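Local coordinates for cobalamin biosynthesis protein CobN (Mycobacterium tuberculosis, PDB 7C6O), which probably inserts cobalt into hydrogenobyrinic acid a,c-diamide on the aerobic route to cobalamin, as the large, catalytic subunit of an ATP-dependent cobaltochelatase, at residues A[427-433]-A[505-510]; A[688-692]-A[1117-1121]. All coordinates share one frame; numbering follows the deposited sequence.

Contact 1: residues A[427-433]-A[505-510]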
ATOM      1  N   LEU A 427     -13.958 -16.657 -21.288  1.00 21.70           N
ATOM      2  CA  LEU A 427     -14.291 -15.366 -20.695  1.00 20.99           C
ATOM      3  C   LEU A 427     -14.112 -14.234 -21.698  1.00 24.25           C
ATOM      4  O   LEU A 427     -14.947 -13.327 -21.771  1.00 22.56           O
ATOM      5  CB  LEU A 427     -13.440 -15.122 -19.449  1.00 18.91           C
ATOM      6  CG  LEU A 427     -13.643 -13.778 -18.747  1.00 20.28           C
ATOM      7  CD1 LEU A 427     -15.111 -13.583 -18.368  1.00 24.12           C
ATOM      8  CD2 LEU A 427     -12.746 -13.663 -17.522  1.00 19.60           C
ATOM      9  N   ILE A 428     -13.032 -14.270 -22.483  1.00 26.43           N
ATOM     10  CA  ILE A 428     -12.817 -13.240 -23.496  1.00 27.67           C
ATOM     11  C   ILE A 428     -13.951 -13.246 -24.514  1.00 32.41           C
ATOM     12  O   ILE A 428     -14.451 -12.191 -24.919  1.00 33.06           O
ATOM     13  CB  ILE A 428     -11.449 -13.440 -24.174  1.00 26.14           C
ATOM     14  CG1 ILE A 428     -10.317 -13.216 -23.169  1.00 23.29           C
ATOM     15  CG2 ILE A 428     -11.303 -12.511 -25.369  1.00 29.62           C
ATOM     16  CD1 ILE A 428      -8.974 -13.714 -23.652  1.00 25.17           C
ATOM     17  N   GLU A 429     -14.386 -14.439 -24.925  1.00 35.22           N
ATOM     18  CA  GLU A 429     -15.396 -14.546 -25.971  1.00 42.24           C
ATOM     19  C   GLU A 429     -16.759 -14.049 -25.501  1.00 44.70           C
ATOM     20  O   GLU A 429     -17.485 -13.405 -26.265  1.00 43.22           O
ATOM     21  CB  GLU A 429     -15.485 -15.996 -26.450  1.00 47.99           C
ATOM     22  CG  GLU A 429     -16.699 -16.308 -27.306  1.00 55.67           C
ATOM     23  CD  GLU A 429     -16.736 -17.757 -27.754  1.00 63.43           C
ATOM     24  OE1 GLU A 429     -17.214 -18.020 -28.878  1.00 66.68           O
ATOM     25  OE2 GLU A 429     -16.283 -18.631 -26.984  1.00 65.39           O
ATOM     26  N   CYS A 430     -17.122 -14.318 -24.246  1.00 48.32           N
ATOM     27  CA  CYS A 430     -18.453 -14.016 -23.736  0.60 52.86           C
ATOM     28  C   CYS A 430     -18.445 -13.001 -22.599  1.00 52.73           C
ATOM     29  O   CYS A 430     -19.488 -12.793 -21.966  1.00 50.98           O
ATOM     30  CB  CYS A 430     -19.141 -15.303 -23.271  0.60 55.02           C
ATOM     31  SG  CYS A 430     -19.082 -16.662 -24.466  0.60 57.03           S
ATOM     32  N   GLY A 431     -17.307 -12.375 -22.308  1.00 54.46           N
ATOM     33  CA  GLY A 431     -17.256 -11.436 -21.204  1.00 55.43           C
ATOM     34  C   GLY A 431     -16.465 -10.174 -21.484  1.00 56.07           C
ATOM     35  O   GLY A 431     -16.352  -9.303 -20.617  1.00 55.58           O
ATOM     36  N   GLY A 432     -15.912 -10.061 -22.689  1.00 57.09           N
ATOM     37  CA  GLY A 432     -15.163  -8.871 -23.040  1.00 57.39           C
ATOM     38  C   GLY A 432     -16.070  -7.685 -23.313  1.00 58.35           C
ATOM     39  O   GLY A 432     -17.199  -7.825 -23.786  1.00 58.45           O
ATOM     40  N   HIS A 433     -15.560  -6.495 -23.006  1.00 58.38           N
ATOM     41  CA  HIS A 433     -16.303  -5.259 -23.232  1.00 56.57           C
ATOM     42  C   HIS A 433     -15.744  -4.498 -24.432  1.00 55.07           C
ATOM     43  O   HIS A 433     -16.070  -4.801 -25.581  1.00 57.08           O
ATOM     44  CB  HIS A 433     -16.267  -4.368 -21.986  1.00 54.69           C
ATOM     45  CG  HIS A 433     -16.717  -5.057 -20.735  1.00 53.03           C
ATOM     46  ND1 HIS A 433     -18.032  -5.402 -20.504  1.00 53.09           N
ATOM     47  CD2 HIS A 433     -16.026  -5.459 -19.641  1.00 52.23           C
ATOM     48  CE1 HIS A 433     -18.131  -5.990 -19.325  1.00 53.04           C
ATOM     49  NE2 HIS A 433     -16.928  -6.037 -18.781  1.00 51.99           N
ATOM     50  N   LEU A 505     -18.336 -15.055 -13.752  1.00 19.28           N
ATOM     51  CA  LEU A 505     -16.997 -14.586 -14.075  1.00 16.46           C
ATOM     52  C   LEU A 505     -17.145 -13.353 -14.952  1.00 18.29           C
ATOM     53  O   LEU A 505     -17.819 -13.401 -15.986  1.00 17.64           O
ATOM     54  CB  LEU A 505     -16.178 -15.671 -14.779  1.00 15.86           C
ATOM     55  CG  LEU A 505     -15.469 -16.693 -13.880  1.00 17.92           C
ATOM     56  CD1 LEU A 505     -16.460 -17.551 -13.097  1.00 18.79           C
ATOM     57  CD2 LEU A 505     -14.523 -17.570 -14.696  1.00 18.56           C
ATOM     58  N   MET A 506     -16.536 -12.249 -14.529  1.00 19.56           N
ATOM     59  CA  MET A 506     -16.729 -10.969 -15.191  1.00 18.62           C
ATOM     60  C   MET A 506     -15.392 -10.265 -15.343  1.00 18.94           C
ATOM     61  O   MET A 506     -14.578 -10.249 -14.418  1.00 17.08           O
ATOM     62  CB  MET A 506     -17.703 -10.078 -14.402  1.00 20.38           C
ATOM     63  CG  MET A 506     -17.981  -8.725 -15.043  1.00 24.20           C
ATOM     64  SD  MET A 506     -19.079  -7.689 -14.051  1.00 27.33           S
ATOM     65  CE  MET A 506     -20.629  -8.553 -14.258  1.00 30.03           C
ATOM     66  N   VAL A 507     -15.167  -9.695 -16.518  1.00 17.23           N
ATOM     67  CA  VAL A 507     -14.046  -8.788 -16.703  1.00 16.53           C
ATOM     68  C   VAL A 507     -14.420  -7.446 -16.091  1.00 15.53           C
ATOM     69  O   VAL A 507     -15.515  -6.927 -16.331  1.00 15.00           O
ATOM     70  CB  VAL A 507     -13.694  -8.646 -18.190  1.00 18.67           C
ATOM     71  CG1 VAL A 507     -12.532  -7.689 -18.356  1.00 16.94           C
ATOM     72  CG2 VAL A 507     -13.365 -10.004 -18.788  1.00 20.89           C
ATOM     73  N   GLN A 508     -13.525  -6.901 -15.277  1.00 14.55           N
ATOM     74  CA  GLN A 508     -13.778  -5.614 -14.643  1.00 14.83           C
ATOM     75  C   GLN A 508     -14.104  -4.573 -15.711  1.00 16.14           C
ATOM     76  O   GLN A 508     -13.412  -4.511 -16.738  1.00 17.00           O
ATOM     77  CB  GLN A 508     -12.561  -5.186 -13.828  1.00 16.07           C
ATOM     78  CG  GLN A 508     -12.832  -4.087 -12.822  1.00 16.58           C
ATOM     79  CD  GLN A 508     -11.657  -3.859 -11.896  1.00 19.62           C
ATOM     80  OE1 GLN A 508     -10.510  -3.792 -12.340  1.00 18.31           O
ATOM     81  NE2 GLN A 508     -11.935  -3.747 -10.600  1.00 17.45           N
ATOM     82  N   PRO A 509     -15.147  -3.766 -15.526  1.00 18.98           N
ATOM     83  CA  PRO A 509     -15.534  -2.825 -16.572  1.00 21.25           C
ATOM     84  C   PRO A 509     -14.425  -1.827 -16.829  1.00 20.14           C
ATOM     85  O   PRO A 509     -13.601  -1.544 -15.940  1.00 22.08           O
ATOM     86  CB  PRO A 509     -16.781  -2.143 -15.993  1.00 21.84           C
ATOM     87  CG  PRO A 509     -17.250  -3.033 -14.903  1.00 26.31           C
ATOM     88  CD  PRO A 509     -16.036  -3.698 -14.357  1.00 20.69           C
ATOM     89  N   PRO A 510     -14.363  -1.267 -18.033  1.00 22.68           N
ATOM     90  CA  PRO A 510     -13.265  -0.353 -18.359  1.00 23.44           C
ATOM     91  C   PRO A 510     -13.376   0.962 -17.604  1.00 24.32           C
ATOM     92  O   PRO A 510     -14.469   1.460 -17.319  1.00 22.77           O
ATOM     93  CB  PRO A 510     -13.416  -0.143 -19.870  1.00 23.25           C
ATOM     94  CG  PRO A 510     -14.849  -0.397 -20.138  1.00 25.35           C
ATOM     95  CD  PRO A 510     -15.280  -1.459 -19.168  1.00 24.94           C
TER
HETATM   96  O   HOH W   1     -17.078  -9.948 -18.349  1.00 24.76           O
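His433 reaches from the loop after helix 420-431 to the backbone of the strand end, where its NE2 donates to Val507 O at 3.0 Å. The bond is fairly straight (156°), and the oxygen lies almost exactly in the imidazole plane. Seen from the carbonyl, however, the donor stands well above the peptide plane. Histidine suits this place because it brings an N-H at the rim of a flat ring that can also pack: His433 CD2 lies 4.1 Å from Pro510 CD, with the proline crossing the side chain at about a right angle. With CG beside its own backbone N (chi1 -53°), the ring swings toward the strand, and Gly431 O lies over one face, offset toward the rim. The ring also meets that of His531.

Helical residues 427-431 run at 79° to strand residues 505-507. The former belong to helix 420-431, the latter to strand 503-507, an inner strand of a mixed sheet, flanked by strand 369-373 in parallel and strand 492-500 in antiparallel. Leu427 and Val507 form much of the apolar layer between helix and sheet, with Leu505 and Phe373 beside them. Leu427 CG rests 3.8 Å from Val507 CG2, while its CD1 branch reaches past to Leu505 O at 3.6 Å. Branched Val507 fills the angle between leucine and loop: CG2 also touches Gly431 O, and Ala375 and Ile383 add to its surroundings. Beside it a water accepts from Val507 N at 2.7 Å and donates to Gly431 O at 2.5 Å, satisfying two backbone groups that do not meet directly.

Contact 2: residues A[688-692]-A[1117-1121]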
ATOM      1  N   TRP A 688      30.235  -6.786 -15.175  1.00 15.81           N
ATOM      2  CA  TRP A 688      28.959  -6.754 -15.885  1.00 16.56           C
ATOM      3  C   TRP A 688      28.456  -8.162 -16.167  1.00 14.78           C
ATOM      4  O   TRP A 688      27.295  -8.487 -15.893  1.00 17.40           O
ATOM      5  CB  TRP A 688      29.102  -5.963 -17.186  1.00 17.21           C
ATOM      6  CG  TRP A 688      27.964  -6.168 -18.145  1.00 17.86           C
ATOM      7  CD1 TRP A 688      26.703  -5.654 -18.042  1.00 18.67           C
ATOM      8  CD2 TRP A 688      27.986  -6.936 -19.357  1.00 21.15           C
ATOM      9  NE1 TRP A 688      25.938  -6.059 -19.111  1.00 20.31           N
ATOM     10  CE2 TRP A 688      26.702  -6.845 -19.932  1.00 22.98           C
ATOM     11  CE3 TRP A 688      28.966  -7.692 -20.009  1.00 21.92           C
ATOM     12  CZ2 TRP A 688      26.374  -7.482 -21.130  1.00 21.54           C
ATOM     13  CZ3 TRP A 688      28.639  -8.323 -21.197  1.00 22.64           C
ATOM     14  CH2 TRP A 688      27.353  -8.213 -21.746  1.00 21.52           C
ATOM     15  N   LEU A 689      29.323  -9.014 -16.719  1.00 14.53           N
ATOM     16  CA  LEU A 689      28.944 -10.396 -16.983  1.00 15.83           C
ATOM     17  C   LEU A 689      28.522 -11.105 -15.702  1.00 17.49           C
ATOM     18  O   LEU A 689      27.512 -11.821 -15.682  1.00 18.30           O
ATOM     19  CB  LEU A 689      30.106 -11.131 -17.654  1.00 16.89           C
ATOM     20  CG  LEU A 689      30.036 -12.656 -17.724  1.00 26.05           C
ATOM     21  CD1 LEU A 689      28.809 -13.099 -18.490  1.00 29.55           C
ATOM     22  CD2 LEU A 689      31.295 -13.211 -18.365  1.00 32.09           C
ATOM     23  N   CYS A 690      29.275 -10.902 -14.618  1.00 20.07           N
ATOM     24  CA  CYS A 690      28.939 -11.531 -13.346  1.00 21.88           C
ATOM     25  C   CYS A 690      27.550 -11.119 -12.876  1.00 20.65           C
ATOM     26  O   CYS A 690      26.768 -11.960 -12.419  1.00 21.69           O
ATOM     27  CB  CYS A 690      29.990 -11.171 -12.296  1.00 22.56           C
ATOM     28  SG  CYS A 690      29.685 -11.867 -10.653  1.00 26.29           S
ATOM     29  N   GLU A 691      27.215  -9.836 -13.005  1.00 17.66           N
ATOM     30  CA  GLU A 691      25.956  -9.349 -12.449  1.00 18.93           C
ATOM     31  C   GLU A 691      24.753  -9.803 -13.273  1.00 17.74           C
ATOM     32  O   GLU A 691      23.711 -10.156 -12.707  1.00 18.83           O
ATOM     33  CB  GLU A 691      26.002  -7.826 -12.315  1.00 23.76           C
ATOM     34  CG  GLU A 691      26.935  -7.374 -11.192  1.00 27.41           C
ATOM     35  CD  GLU A 691      26.888  -5.882 -10.922  1.00 33.70           C
ATOM     36  OE1 GLU A 691      26.419  -5.128 -11.799  1.00 31.15           O
ATOM     37  OE2 GLU A 691      27.324  -5.465  -9.827  1.00 35.79           O
ATOM     38  N   ILE A 692      24.868  -9.820 -14.603  1.00 17.26           N
ATOM     39  CA  ILE A 692      23.729 -10.277 -15.399  1.00 18.65           C
ATOM     40  C   ILE A 692      23.585 -11.793 -15.364  1.00 16.98           C
ATOM     41  O   ILE A 692      22.488 -12.310 -15.612  1.00 16.59           O
ATOM     42  CB  ILE A 692      23.809  -9.793 -16.857  1.00 24.60           C
ATOM     43  CG1 ILE A 692      25.013 -10.402 -17.574  1.00 25.54           C
ATOM     44  CG2 ILE A 692      23.847  -8.268 -16.915  1.00 26.40           C
ATOM     45  CD1 ILE A 692      25.011 -10.151 -19.070  1.00 27.58           C
ATOM     46  N   ARG A1117      20.625  -4.454 -19.295  1.00 13.93           N
ATOM     47  CA  ARG A1117      20.754  -5.545 -18.331  0.52 14.89           C
ATOM     48  C   ARG A1117      19.471  -6.362 -18.259  1.00 13.77           C
ATOM     49  O   ARG A1117      19.502  -7.596 -18.325  1.00 14.16           O
ATOM     50  CB  ARG A1117      21.111  -4.991 -16.952  0.52 17.27           C
ATOM     51  CG  ARG A1117      22.585  -4.695 -16.750  0.52 21.05           C
ATOM     52  CD  ARG A1117      22.793  -3.871 -15.494  0.52 24.16           C
ATOM     53  NE  ARG A1117      24.205  -3.691 -15.174  0.52 27.88           N
ATOM     54  CZ  ARG A1117      24.838  -4.339 -14.201  0.52 28.34           C
ATOM     55  NH1 ARG A1117      24.182  -5.206 -13.443  0.52 26.41           N
ATOM     56  NH2 ARG A1117      26.125  -4.114 -13.979  0.52 29.06           N
ATOM     57  N   VAL A1118      18.330  -5.685 -18.119  1.00 12.52           N
ATOM     58  CA  VAL A1118      17.044  -6.379 -18.089  1.00 11.60           C
ATOM     59  C   VAL A1118      16.791  -7.081 -19.416  1.00 12.69           C
ATOM     60  O   VAL A1118      16.270  -8.203 -19.455  1.00 11.23           O
ATOM     61  CB  VAL A1118      15.918  -5.387 -17.738  1.00 14.59           C
ATOM     62  CG1 VAL A1118      14.552  -6.000 -17.994  1.00 16.61           C
ATOM     63  CG2 VAL A1118      16.041  -4.946 -16.286  1.00 16.44           C
ATOM     64  N   PHE A1119      17.180  -6.440 -20.524  1.00 12.57           N
ATOM     65  CA  PHE A1119      16.954  -7.022 -21.844  1.00  9.82           C
ATOM     66  C   PHE A1119      17.676  -8.357 -21.987  1.00 12.88           C
ATOM     67  O   PHE A1119      17.083  -9.355 -22.410  1.00 13.51           O
ATOM     68  CB  PHE A1119      17.408  -6.041 -22.929  1.00 13.22           C
ATOM     69  CG  PHE A1119      16.971  -6.422 -24.320  1.00 12.88           C
ATOM     70  CD1 PHE A1119      15.700  -6.105 -24.773  1.00 13.52           C
ATOM     71  CD2 PHE A1119      17.832  -7.089 -25.176  1.00 12.56           C
ATOM     72  CE1 PHE A1119      15.296  -6.449 -26.051  1.00 15.64           C
ATOM     73  CE2 PHE A1119      17.436  -7.432 -26.456  1.00 12.81           C
ATOM     74  CZ  PHE A1119      16.167  -7.113 -26.893  1.00 13.48           C
ATOM     75  N   ARG A1120      18.957  -8.400 -21.618  1.00 12.73           N
ATOM     76  CA  ARG A1120      19.722  -9.628 -21.803  1.00 13.54           C
ATOM     77  C   ARG A1120      19.453 -10.646 -20.700  1.00 11.61           C
ATOM     78  O   ARG A1120      19.359 -11.845 -20.978  1.00 12.77           O
ATOM     79  CB  ARG A1120      21.214  -9.314 -21.881  1.00 14.94           C
ATOM     80  CG  ARG A1120      21.617  -8.512 -23.103  1.00 17.57           C
ATOM     81  CD  ARG A1120      23.094  -8.691 -23.356  1.00 19.35           C
ATOM     82  NE  ARG A1120      23.634  -7.756 -24.337  1.00 16.72           N
ATOM     83  CZ  ARG A1120      23.803  -8.033 -25.624  1.00 16.76           C
ATOM     84  NH1 ARG A1120      23.462  -9.222 -26.104  1.00 14.24           N
ATOM     85  NH2 ARG A1120      24.317  -7.115 -26.432  1.00 13.77           N
ATOM     86  N   ALA A1121      19.332 -10.200 -19.445  1.00  9.83           N
ATOM     87  CA  ALA A1121      19.156 -11.148 -18.352  1.00 11.09           C
ATOM     88  C   ALA A1121      17.750 -11.731 -18.288  1.00 11.13           C
ATOM     89  O   ALA A1121      17.569 -12.809 -17.709  1.00 12.80           O
ATOM     90  CB  ALA A1121      19.498 -10.492 -17.009  1.00 11.76           C
TER
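Glu691 and Arg1117 form a salt bridge between helices 675-694 and 1111-1123. A single carboxylate oxygen, Glu691 OE1, faces both terminal nitrogens of the arginine. The weaker bond comes from Arg1117 NH1, 2.8 Å from Glu691 OE1 and strongly bent at 127°. Arg1117 NH2 is modelled only 2.4 Å from Glu691 OE1; so short a separation, with Arg1117 deposited in two conformers, makes the exact geometry doubtful. The oxygen sits at the guanidinium edge, but the carboxylate is turned 67° from the guanidinium plane, so the groups do not join as a flat, two-oxygen fork. OE2 has instead a long, weak ion pair with Arg1107.

Arginine suits this place because its long aliphatic part spans the gap before the charge begins. The chain runs extended from CG to NE, and on the way Arg1117 CG packs 3.8 Å from Ile692 CG2. Trp688 CD1 lies over one guanidinium face, and Ile692 CD1 lies over one face of the indole near its rim, about 3.6 Å above the plane.

Further along, small Ala1121 allows a close local approach, its CA 5.5 Å from Ile692 CA, though the axes of the short segments stay 10.8 Å apart and cross at -63°. The alanine CB rests 3.8 Å from Ile692 O. On the other flank, Arg1120 CD meets the indole edge at Trp688 CZ2, 4.1 Å away, while its charged end turns to Asp666 and the carbonyl of Ala661. Both arginines thus give their methylenes to the interface. Arg1109 brings a like charge close to Arg1117, so Glu691 probably offsets part of the positive charge gathered by Arg1117, Arg1109 and Arg1107, as Asp666 does for Arg1120.

How the contacts relate
Both segments of contact 1 precede those of contact 2 in the chain, and all four belong to the region that CobN shares with magnesium chelatase. The contact centres are 38 Å apart and the nearest atoms about 25 Å, so they do not meet. They share neither helix nor sheet: contact 1 sets helix 420-431 against strand 503-507 of a mixed sheet, whereas contact 2 joins two helices. One of these, helix 1111-1123, directly follows strand 1107-1110, an outermost strand of a different mixed sheet. The sequence spans also differ: contact 1 joins parts with 71 residues between them, and contact 2 brings together parts of the large subunit separated by 424.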